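Local coordinates for Cg9734-pa (Drosophila melanogaster, PDB 2BK9), which binds a heme whose iron is held by two histidines and probably carries oxygen, as other members of the globin family do, at residues Leu85-Thr90 / Val138-Lys144; Ala26-Phe31 / Val112-Val116. The protein carries 1 engineered substitution. All blocks are in the same frame, centred on the assembly; numbering follows the deposited sequence.

Interaction 1. Residues Leu85-Thr90 / Val138-Lys144; sequences LDEIWT and VYAIIFK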
ATOM      1  N   LEU A  85       3.084   2.127 -13.981  1.00  5.35           N
ATOM      2  CA  LEU A  85       2.682   1.282 -12.849  1.00  5.65           C
ATOM      3  C   LEU A  85       3.520   0.017 -12.775  1.00  5.44           C
ATOM      4  O   LEU A  85       3.940  -0.425 -11.714  1.00  5.97           O
ATOM      5  CB  LEU A  85       1.204   0.942 -12.903  1.00  6.48           C
ATOM      6  CG  LEU A  85       0.244   2.102 -12.704  1.00  6.08           C
ATOM      7  CD1 LEU A  85      -1.163   1.679 -13.006  1.00  8.58           C
ATOM      8  CD2 LEU A  85       0.348   2.653 -11.289  1.00  8.20           C
ATOM      9  N   ASP A  86       3.751  -0.603 -13.931  1.00  6.15           N
ATOM     10  CA  ASP A  86       4.549  -1.813 -13.960  1.00  6.43           C
ATOM     11  C   ASP A  86       5.945  -1.507 -13.416  1.00  6.17           C
ATOM     12  O   ASP A  86       6.515  -2.305 -12.646  1.00  6.57           O
ATOM     13  CB  ASP A  86       4.633  -2.404 -15.347  1.00  7.47           C
ATOM     14  CG  ASP A  86       5.265  -3.761 -15.307  1.00  9.26           C
ATOM     15  OD1 ASP A  86       4.622  -4.737 -14.970  1.00 12.03           O
ATOM     16  OD2 ASP A  86       6.455  -3.908 -15.578  1.00 17.94           O
ATOM     17  N   GLU A  87       6.522  -0.377 -13.813  1.00  6.08           N
ATOM     18  CA  GLU A  87       7.828  -0.000 -13.322  1.00  6.14           C
ATOM     19  C   GLU A  87       7.813   0.187 -11.816  1.00  6.02           C
ATOM     20  O   GLU A  87       8.675  -0.332 -11.120  1.00  6.73           O
ATOM     21  CB  GLU A  87       8.287   1.265 -14.041  1.00  6.89           C
ATOM     22  CG  GLU A  87       9.613   1.715 -13.551  1.00  8.14           C
ATOM     23  CD  GLU A  87      10.088   3.037 -14.131  1.00 10.30           C
ATOM     24  OE1 GLU A  87       9.328   3.774 -14.840  1.00 13.20           O
ATOM     25  OE2 GLU A  87      11.251   3.394 -13.849  1.00 10.49           O
ATOM     26  N   ILE A  88       6.905   1.007 -11.323  1.00  5.66           N
ATOM     27  CA  ILE A  88       6.845   1.327  -9.900  1.00  5.44           C
ATOM     28  C   ILE A  88       6.777   0.034  -9.091  1.00  5.70           C
ATOM     29  O   ILE A  88       7.511  -0.164  -8.122  1.00  5.90           O
ATOM     30  CB  ILE A  88       5.657   2.246  -9.617  1.00  5.90           C
ATOM     31  CG1 ILE A  88       5.905   3.659 -10.204  1.00  6.99           C
ATOM     32  CG2 ILE A  88       5.347   2.298  -8.149  1.00  6.80           C
ATOM     33  CD1 ILE A  88       4.658   4.496 -10.314  1.00  7.98           C
ATOM     34  N   TRP A  89       5.807  -0.794  -9.434  1.00  5.60           N
ATOM     35  CA  TRP A  89       5.447  -1.916  -8.552  1.00  5.24           C
ATOM     36  C   TRP A  89       6.356  -3.123  -8.733  1.00  5.33           C
ATOM     37  O   TRP A  89       6.515  -3.898  -7.808  1.00  5.62           O
ATOM     38  CB  TRP A  89       3.968  -2.218  -8.675  1.00  5.73           C
ATOM     39  CG  TRP A  89       3.175  -1.122  -8.048  1.00  5.32           C
ATOM     40  CD1 TRP A  89       2.615  -0.025  -8.673  1.00  5.94           C
ATOM     41  CD2 TRP A  89       2.931  -0.950  -6.668  1.00  5.12           C
ATOM     42  NE1 TRP A  89       2.043   0.796  -7.739  1.00  6.00           N
ATOM     43  CE2 TRP A  89       2.216   0.237  -6.504  1.00  5.82           C
ATOM     44  CE3 TRP A  89       3.228  -1.706  -5.547  1.00  6.90           C
ATOM     45  CZ2 TRP A  89       1.775   0.670  -5.262  1.00  6.76           C
ATOM     46  CZ3 TRP A  89       2.797  -1.267  -4.316  1.00  7.41           C
ATOM     47  CH2 TRP A  89       2.067  -0.100  -4.189  1.00  7.36           C
ATOM     48  N   THR A  90       6.965  -3.271  -9.906  1.00  4.83           N
ATOM     49  CA  THR A  90       7.994  -4.277 -10.046  1.00  5.36           C
ATOM     50  C   THR A  90       9.164  -3.959  -9.148  1.00  5.64           C
ATOM     51  O   THR A  90       9.723  -4.824  -8.463  1.00  5.57           O
ATOM     52  CB  THR A  90       8.416  -4.434 -11.493  1.00  5.65           C
ATOM     53  OG1 THR A  90       7.306  -4.917 -12.266  1.00  6.76           O
ATOM     54  CG2 THR A  90       9.533  -5.458 -11.610  1.00  6.52           C
ATOM     55  N   VAL A 138      -2.217  -3.298  -9.103  1.00  5.67           N
ATOM     56  CA  VAL A 138      -0.832  -3.189  -8.694  1.00  6.76           C
ATOM     57  C   VAL A 138      -0.336  -4.474  -8.020  1.00  6.28           C
ATOM     58  O   VAL A 138       0.810  -4.835  -8.169  1.00  6.88           O
ATOM     59  CB  VAL A 138      -0.496  -1.888  -7.924  1.00  9.02           C
ATOM     60  CG1 VAL A 138      -0.932  -0.688  -8.723  1.00  9.15           C
ATOM     61  CG2 VAL A 138      -1.085  -1.874  -6.625  1.00  9.80           C
ATOM     62  N   TYR A 139      -1.211  -5.165  -7.318  1.00  6.96           N
ATOM     63  CA  TYR A 139      -0.852  -6.479  -6.729  1.00  7.59           C
ATOM     64  C   TYR A 139      -0.558  -7.507  -7.803  1.00  7.72           C
ATOM     65  O   TYR A 139       0.319  -8.368  -7.599  1.00  8.08           O
ATOM     66  CB  TYR A 139      -1.940  -6.965  -5.781  1.00  8.24           C
ATOM     67  CG  TYR A 139      -1.680  -6.522  -4.380  1.00  7.01           C
ATOM     68  CD1 TYR A 139      -1.378  -5.196  -4.044  1.00  9.07           C
ATOM     69  CD2 TYR A 139      -1.694  -7.421  -3.343  1.00  8.44           C
ATOM     70  CE1 TYR A 139      -1.107  -4.779  -2.766  1.00  9.50           C
ATOM     71  CE2 TYR A 139      -1.406  -6.993  -2.022  1.00  7.84           C
ATOM     72  CZ  TYR A 139      -1.067  -5.684  -1.769  1.00  7.70           C
ATOM     73  OH  TYR A 139      -0.773  -5.241  -0.503  1.00  8.55           O
ATOM     74  N   ALA A 140      -1.254  -7.456  -8.938  1.00  6.47           N
ATOM     75  CA  ALA A 140      -0.909  -8.332 -10.068  1.00  7.11           C
ATOM     76  C   ALA A 140       0.539  -8.115 -10.471  1.00  6.50           C
ATOM     77  O   ALA A 140       1.244  -9.068 -10.767  1.00  7.23           O
ATOM     78  N   ILE A 141       0.983  -6.858 -10.470  1.00  6.16           N
ATOM     79  CA  ILE A 141       2.325  -6.535 -10.836  1.00  5.52           C
ATOM     80  C   ILE A 141       3.317  -7.104  -9.815  1.00  5.89           C
ATOM     81  O   ILE A 141       4.328  -7.747 -10.172  1.00  5.69           O
ATOM     82  CB  ILE A 141       2.513  -5.031 -11.004  1.00  5.70           C
ATOM     83  CG1 ILE A 141       1.617  -4.452 -12.105  1.00  7.03           C
ATOM     84  CG2 ILE A 141       3.995  -4.750 -11.248  1.00  5.85           C
ATOM     85  CD1 ILE A 141       1.458  -2.948 -12.077  1.00  7.22           C
ATOM     86  N   ILE A 142       3.051  -6.890  -8.526  1.00  5.54           N
ATOM     87  CA  ILE A 142       3.918  -7.439  -7.499  1.00  5.25           C
ATOM     88  C   ILE A 142       4.036  -8.942  -7.674  1.00  5.42           C
ATOM     89  O   ILE A 142       5.111  -9.557  -7.591  1.00  5.37           O
ATOM     90  CB  ILE A 142       3.367  -7.121  -6.078  1.00  5.62           C
ATOM     91  CG1 ILE A 142       3.295  -5.595  -5.839  1.00  6.45           C
ATOM     92  CG2 ILE A 142       4.242  -7.801  -4.995  1.00  6.34           C
ATOM     93  CD1 ILE A 142       2.646  -5.286  -4.534  1.00  8.30           C
ATOM     94  N   PHE A 143       2.888  -9.586  -7.839  1.00  5.33           N
ATOM     95  CA  PHE A 143       2.831 -11.052  -7.725  1.00  5.77           C
ATOM     96  C   PHE A 143       3.393 -11.786  -8.931  1.00  6.16           C
ATOM     97  O   PHE A 143       3.727 -12.966  -8.813  1.00  7.15           O
ATOM     98  CB  PHE A 143       1.405 -11.512  -7.424  1.00  6.21           C
ATOM     99  CG  PHE A 143       0.939 -11.233  -6.018  1.00  5.71           C
ATOM    100  CD1 PHE A 143       1.661 -10.506  -5.101  1.00  7.46           C
ATOM    101  CD2 PHE A 143      -0.263 -11.726  -5.624  1.00  8.60           C
ATOM    102  CE1 PHE A 143       1.206 -10.304  -3.801  1.00  7.28           C
ATOM    103  CE2 PHE A 143      -0.728 -11.483  -4.347  1.00 10.03           C
ATOM    104  CZ  PHE A 143      -0.010 -10.773  -3.446  1.00  8.03           C
ATOM    105  N   LYS A 144       3.596 -11.095 -10.041  1.00  6.01           N
ATOM    106  CA  LYS A 144       4.324 -11.702 -11.160  1.00  6.57           C
ATOM    107  C   LYS A 144       5.825 -11.568 -10.980  1.00  6.48           C
ATOM    108  O   LYS A 144       6.552 -11.991 -11.864  1.00  8.20           O
ATOM    109  CB  LYS A 144       3.826 -11.212 -12.547  1.00  8.21           C
ATOM    110  CG  LYS A 144       4.107  -9.791 -12.861  1.00  7.69           C
ATOM    111  CD  LYS A 144       3.644  -9.464 -14.279  1.00  9.94           C
ATOM    112  CE  LYS A 144       3.730  -7.964 -14.671  1.00  9.66           C
ATOM    113  NZ  LYS A 144       5.118  -7.445 -14.631  1.00  9.61           N
TER
HETATM  114  O   HOH W   1       6.294  -7.450 -12.132  1.00  7.52           O
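W89 and V138 meet face on: CB of V138 stands 3.5 Å from the centroid of the five-membered ring of W89, 2° off the ring normal, in a CH-pi contact. The two methyls of V138 straddle this point, CG1 lying 3.5 Å from NE1 of W89 and CG2 over the CE2 side. The opposite face of the indole takes CG2 of I88, NE1 is hydrogen-bonded to S72 OG, and the F69 ring packs edge-to-face with the indole. I142 reaches its six-membered part obliquely, CD1 of I142 being 3.8 Å from CE3 of W89. I141 is a knob in the hole formed by L85, D86, W89 and T90. Its two branches divide the work: CG2, anti to the backbone N, lies 3.6 Å from CB of W89, while CD1 lies 3.6 Å from the carbonyl O of L85.

Beside these apolar contacts, K144 NZ forms a salt bridge with OD1 of D86 at 2.8 Å, on the syn lone pair; a bend at the last torsion of the lysine (chi4 62°) turns the ammonium group there. A water accepts from K144 NZ and donates to T90 OG1 and to I141 O, linking the polar groups of both helices. The axes of segments 85-90 and 138-144 cross at -56°, 8.5 Å apart at closest, joining helices 81-96 and 125-143 in a knobs-into-holes contact of the all-helical globin fold that seats W89, a heme-pocket residue.

Interaction 2. Residues Ala26-Phe31 / Val112-Val116; sequences AILTQF and VILDV. With HEM (protoporphyrin IX containing Fe), chain B.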
ATOM      1  N   ALA A  26      -1.811   4.788  10.301  1.00  4.17           N
ATOM      2  CA  ALA A  26      -3.043   4.007  10.443  1.00  4.47           C
ATOM      3  C   ALA A  26      -2.918   2.672   9.710  1.00  4.80           C
ATOM      4  O   ALA A  26      -3.320   1.617  10.207  1.00  5.32           O
ATOM      5  CB  ALA A  26      -4.249   4.792   9.953  1.00  5.05           C
ATOM      6  N   ILE A  27      -2.377   2.705   8.504  1.00  4.32           N
ATOM      7  CA  ILE A  27      -2.139   1.508   7.740  1.00  4.64           C
ATOM      8  C   ILE A  27      -1.190   0.580   8.475  1.00  4.62           C
ATOM      9  O   ILE A  27      -1.482  -0.611   8.692  1.00  4.94           O
ATOM     10  CB  ILE A  27      -1.614   1.841   6.337  1.00  4.63           C
ATOM     11  CG1 ILE A  27      -2.677   2.544   5.504  1.00  6.27           C
ATOM     12  CG2 ILE A  27      -1.071   0.599   5.655  1.00  6.20           C
ATOM     13  CD1 ILE A  27      -2.180   3.151   4.202  1.00  7.73           C
ATOM     14  N   LEU A  28      -0.022   1.093   8.858  1.00  4.37           N
ATOM     15  CA  LEU A  28       0.986   0.186   9.365  1.00  4.76           C
ATOM     16  C   LEU A  28       0.711  -0.285  10.785  1.00  5.20           C
ATOM     17  O   LEU A  28       0.966  -1.443  11.099  1.00  5.75           O
ATOM     18  CB  LEU A  28       2.333   0.862   9.125  0.50  6.07           C
ATOM     19  CG  LEU A  28       3.560   0.025   9.023  0.50  5.81           C
ATOM     20  CD1 LEU A  28       3.490  -1.007   7.907  0.50  5.18           C
ATOM     21  CD2 LEU A  28       4.786   0.878   8.885  0.50  5.32           C
ATOM     22  N   THR A  29       0.161   0.564  11.646  1.00  4.75           N
ATOM     23  CA  THR A  29      -0.249   0.054  12.946  1.00  4.93           C
ATOM     24  C   THR A  29      -1.316  -1.039  12.808  1.00  5.43           C
ATOM     25  O   THR A  29      -1.256  -2.027  13.531  1.00  6.49           O
ATOM     26  CB  THR A  29      -0.723   1.113  13.935  1.00  5.16           C
ATOM     27  OG1 THR A  29      -1.861   1.799  13.413  1.00  5.29           O
ATOM     28  CG2 THR A  29       0.375   2.081  14.315  1.00  5.76           C
ATOM     29  N   GLN A  30      -2.265  -0.876  11.886  1.00  5.15           N
ATOM     30  CA  GLN A  30      -3.303  -1.882  11.739  1.00  5.75           C
ATOM     31  C   GLN A  30      -2.708  -3.193  11.221  1.00  5.39           C
ATOM     32  O   GLN A  30      -3.084  -4.274  11.653  1.00  6.16           O
ATOM     33  CB  GLN A  30      -4.448  -1.375  10.825  1.00  6.06           C
ATOM     34  CG  GLN A  30      -5.527  -2.443  10.616  1.00  7.56           C
ATOM     35  CD  GLN A  30      -6.713  -2.138   9.711  1.00  8.63           C
ATOM     36  OE1 GLN A  30      -7.521  -3.047   9.436  1.00  9.55           O
ATOM     37  NE2 GLN A  30      -6.896  -0.903   9.281  1.00  9.27           N
ATOM     38  N   PHE A  31      -1.798  -3.067  10.268  1.00  5.01           N
ATOM     39  CA  PHE A  31      -1.096  -4.230   9.745  1.00  4.53           C
ATOM     40  C   PHE A  31      -0.442  -5.024  10.884  1.00  4.45           C
ATOM     41  O   PHE A  31      -0.606  -6.229  10.977  1.00  5.09           O
ATOM     42  CB  PHE A  31      -0.103  -3.723   8.736  1.00  4.84           C
ATOM     43  CG  PHE A  31       0.753  -4.755   8.061  1.00  4.90           C
ATOM     44  CD1 PHE A  31       0.213  -5.813   7.331  1.00  5.78           C
ATOM     45  CD2 PHE A  31       2.116  -4.609   8.074  1.00  5.40           C
ATOM     46  CE1 PHE A  31       1.015  -6.686   6.646  1.00  5.57           C
ATOM     47  CE2 PHE A  31       2.922  -5.474   7.362  1.00  6.84           C
ATOM     48  CZ  PHE A  31       2.357  -6.519   6.651  1.00  6.27           C
ATOM     49  N   VAL A 112      -5.859  -4.067   4.783  1.00  6.12           N
ATOM     50  CA  VAL A 112      -5.694  -2.956   5.723  1.00  6.21           C
ATOM     51  C   VAL A 112      -5.641  -1.638   4.987  1.00  5.72           C
ATOM     52  O   VAL A 112      -6.268  -0.676   5.422  1.00  6.27           O
ATOM     53  CB  VAL A 112      -4.451  -3.180   6.534  1.00  7.02           C
ATOM     54  CG1 VAL A 112      -4.016  -1.926   7.198  1.00  9.71           C
ATOM     55  CG2 VAL A 112      -4.613  -4.377   7.502  1.00  7.87           C
ATOM     56  N   ILE A 113      -4.949  -1.563   3.861  1.00  5.22           N
ATOM     57  CA  ILE A 113      -4.938  -0.329   3.059  1.00  5.67           C
ATOM     58  C   ILE A 113      -6.351   0.038   2.648  1.00  5.09           C
ATOM     59  O   ILE A 113      -6.785   1.176   2.793  1.00  5.96           O
ATOM     60  CB  ILE A 113      -4.048  -0.515   1.809  1.00  6.08           C
ATOM     61  CG1 ILE A 113      -2.579  -0.616   2.229  1.00  7.19           C
ATOM     62  CG2 ILE A 113      -4.258   0.628   0.825  1.00  6.84           C
ATOM     63  CD1 ILE A 113      -1.701  -1.076   1.093  1.00  8.56           C
ATOM     64  N   LEU A 114      -7.090  -0.925   2.114  1.00  5.34           N
ATOM     65  CA  LEU A 114      -8.446  -0.637   1.667  1.00  5.58           C
ATOM     66  C   LEU A 114      -9.347  -0.229   2.829  1.00  5.10           C
ATOM     67  O   LEU A 114     -10.164   0.681   2.684  1.00  5.96           O
ATOM     68  CB  LEU A 114      -9.001  -1.834   0.900  1.00  5.97           C
ATOM     69  CG  LEU A 114      -8.360  -2.014  -0.494  1.00  7.77           C
ATOM     70  CD1 LEU A 114      -8.694  -3.384  -1.040  1.00  9.48           C
ATOM     71  CD2 LEU A 114      -8.784  -0.927  -1.457  1.00 10.30           C
ATOM     72  N   ASP A 115      -9.157  -0.840   3.988  1.00  5.52           N
ATOM     73  CA  ASP A 115      -9.900  -0.477   5.165  1.00  6.07           C
ATOM     74  C   ASP A 115      -9.622   0.986   5.566  1.00  5.12           C
ATOM     75  O   ASP A 115     -10.535   1.753   5.861  1.00  5.71           O
ATOM     76  CB  ASP A 115      -9.526  -1.433   6.286  1.00  7.02           C
ATOM     77  CG  ASP A 115     -10.212  -1.158   7.522  1.00  9.29           C
ATOM     78  OD1 ASP A 115     -11.399  -1.553   7.599  1.00 11.92           O
ATOM     79  OD2 ASP A 115      -9.672  -0.510   8.466  1.00  8.81           O
ATOM     80  N   VAL A 116      -8.351   1.359   5.602  1.00  5.20           N
ATOM     81  CA  VAL A 116      -7.980   2.691   6.017  1.00  5.84           C
ATOM     82  C   VAL A 116      -8.538   3.728   5.045  1.00  4.83           C
ATOM     83  O   VAL A 116      -9.070   4.745   5.460  1.00  6.08           O
ATOM     84  CB  VAL A 116      -6.478   2.809   6.179  1.00  5.98           C
ATOM     85  CG1 VAL A 116      -6.032   4.286   6.286  1.00  7.83           C
ATOM     86  CG2 VAL A 116      -6.008   2.019   7.390  1.00  6.65           C
TER
HETATM   87  CHA HEM B1154      11.284  -1.558   2.811  1.00  7.27           C
HETATM   88  CHB HEM B1154       7.611   0.104   0.190  1.00  6.82           C
HETATM   89  CHC HEM B1154       4.944  -3.478   1.848  1.00  6.37           C
HETATM   90  CHD HEM B1154       8.434  -4.858   4.791  1.00  5.75           C
HETATM   91  C1A HEM B1154      10.531  -0.853   1.910  1.00  7.00           C
HETATM   92  C2A HEM B1154      11.047   0.175   1.004  1.00  8.47           C
HETATM   93  C3A HEM B1154      10.032   0.643   0.243  1.00  7.51           C
HETATM   94  C4A HEM B1154       8.866  -0.060   0.695  1.00  6.82           C
HETATM   95  CMA HEM B1154       9.996   1.711  -0.868  1.00  8.52           C
HETATM   96  CAA HEM B1154      12.519   0.599   0.957  1.00  9.39           C
HETATM   97  CBA HEM B1154      13.357  -0.435   0.205  1.00  9.16           C
HETATM   98  CGA HEM B1154      14.793   0.002   0.327  1.00 11.81           C
HETATM   99  O1A HEM B1154      15.426  -0.239   1.397  1.00 14.89           O
HETATM  100  O2A HEM B1154      15.311   0.581  -0.643  1.00 13.82           O
HETATM  101  C1B HEM B1154       6.525  -0.697   0.452  1.00  6.44           C
HETATM  102  C2B HEM B1154       5.270  -0.601  -0.240  1.00  6.29           C
HETATM  103  C3B HEM B1154       4.519  -1.616   0.230  1.00  6.01           C
HETATM  104  C4B HEM B1154       5.305  -2.374   1.155  1.00  5.12           C
HETATM  105  CMB HEM B1154       4.931   0.456  -1.253  1.00  7.17           C
HETATM  106  CAB HEM B1154       3.163  -2.029  -0.194  1.00  7.68           C
HETATM  107  CBB HEM B1154       2.203  -1.221  -0.604  1.00  9.81           C
HETATM  108  C1C HEM B1154       5.636  -4.182   2.783  1.00  5.89           C
HETATM  109  C2C HEM B1154       5.183  -5.366   3.506  1.00  5.96           C
HETATM  110  C3C HEM B1154       6.129  -5.717   4.376  1.00  6.21           C
HETATM  111  C4C HEM B1154       7.220  -4.795   4.194  1.00  5.69           C
HETATM  112  CMC HEM B1154       3.843  -6.054   3.253  1.00  7.09           C
HETATM  113  CAC HEM B1154       6.032  -6.876   5.332  1.00  6.24           C
HETATM  114  CBC HEM B1154       6.617  -6.998   6.505  1.00  8.10           C
HETATM  115  C1D HEM B1154       9.517  -4.082   4.542  1.00  5.69           C
HETATM  116  C2D HEM B1154      10.784  -4.258   5.113  1.00  6.60           C
HETATM  117  C3D HEM B1154      11.639  -3.274   4.545  1.00  7.40           C
HETATM  118  C4D HEM B1154      10.809  -2.560   3.611  1.00  6.73           C
HETATM  119  CMD HEM B1154      11.152  -5.267   6.186  1.00  7.20           C
HETATM  120  CAD HEM B1154      13.099  -3.085   4.861  1.00  7.90           C
HETATM  121  CBD HEM B1154      13.300  -2.257   6.092  1.00  8.24           C
HETATM  122  CGD HEM B1154      14.737  -2.066   6.460  1.00 10.39           C
HETATM  123  O1D HEM B1154      15.016  -1.526   7.557  1.00 12.81           O
HETATM  124  O2D HEM B1154      15.627  -2.447   5.655  1.00 11.50           O
HETATM  125  NA  HEM B1154       9.204  -0.997   1.675  1.00  6.20           N
HETATM  126  NB  HEM B1154       6.538  -1.797   1.317  1.00  5.44           N
HETATM  127  NC  HEM B1154       6.894  -3.858   3.223  1.00  5.70           N
HETATM  128  ND  HEM B1154       9.548  -3.057   3.621  1.00  6.51           N
HETATM  129 FE   HEM B1154       8.058  -2.399   2.482  1.00  5.51          FE
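The crossing of helices 20-34 and 103-120, which correspond to B and G of the globin fold, is built here round V112. Its CG1, anti to the backbone N (chi1 163°), packs tightly against the other helix, 3.2 Å from the carbonyl O of I27, and lies 3.7 Å from CD of Q30. The branches of I27 part: CG2 rests 3.9 Å from CG1 of I113, while the I27 side chain crosses that of V116 at about a right angle, CG1 of I27 lying 3.9 Å from CG1 of V116. CB of A26 lies against both methyls of V116.

The segment axes run at 132° and come within 9.0 Å, in the helical sandwich that encloses the globin heme. F31 carries the contact to that pocket: its CZ is 3.7 Å from the heme methyl CMC, and the vinyl carbon CAC lies in plane at the ring edge.

Q30, its chain extended, meets V112 from the opposite direction and slides past V116, and its NE2 donates to OD2 of D115 at 2.9 Å on the anti side, from 32° out of the carboxylate plane, with the amide and carboxylate planes nearly perpendicular. OE1 accepts from R34 NE, which fixes the flip of the amide. With an alanine in place of Q30, the D115 carboxylate and R34 would probably each lose this partner, and the methyls of V112 their cover.

Interactions 1 and 2 lie on opposite sides of the centre of the single chain, their centres 20 Å apart, although their nearest atoms come within about 5 Å without touching. Along the sequence the segments alternate: 26-31, 85-90, 112-116, 138-144. The two crossings share no helix, but helix 103-120 follows helix 81-96 and precedes helix 125-143, so the chain visits the two contacts in turn, twice each. Each sends one aromatic residue into the heme pocket, W89 from interaction 1 and F31 from interaction 2. Interaction 1 pairs helices 81-96 and 125-143, interaction 2 helices 20-34 and 103-120, within one globin domain that holds the heme, whose iron is bound by H61 and H96.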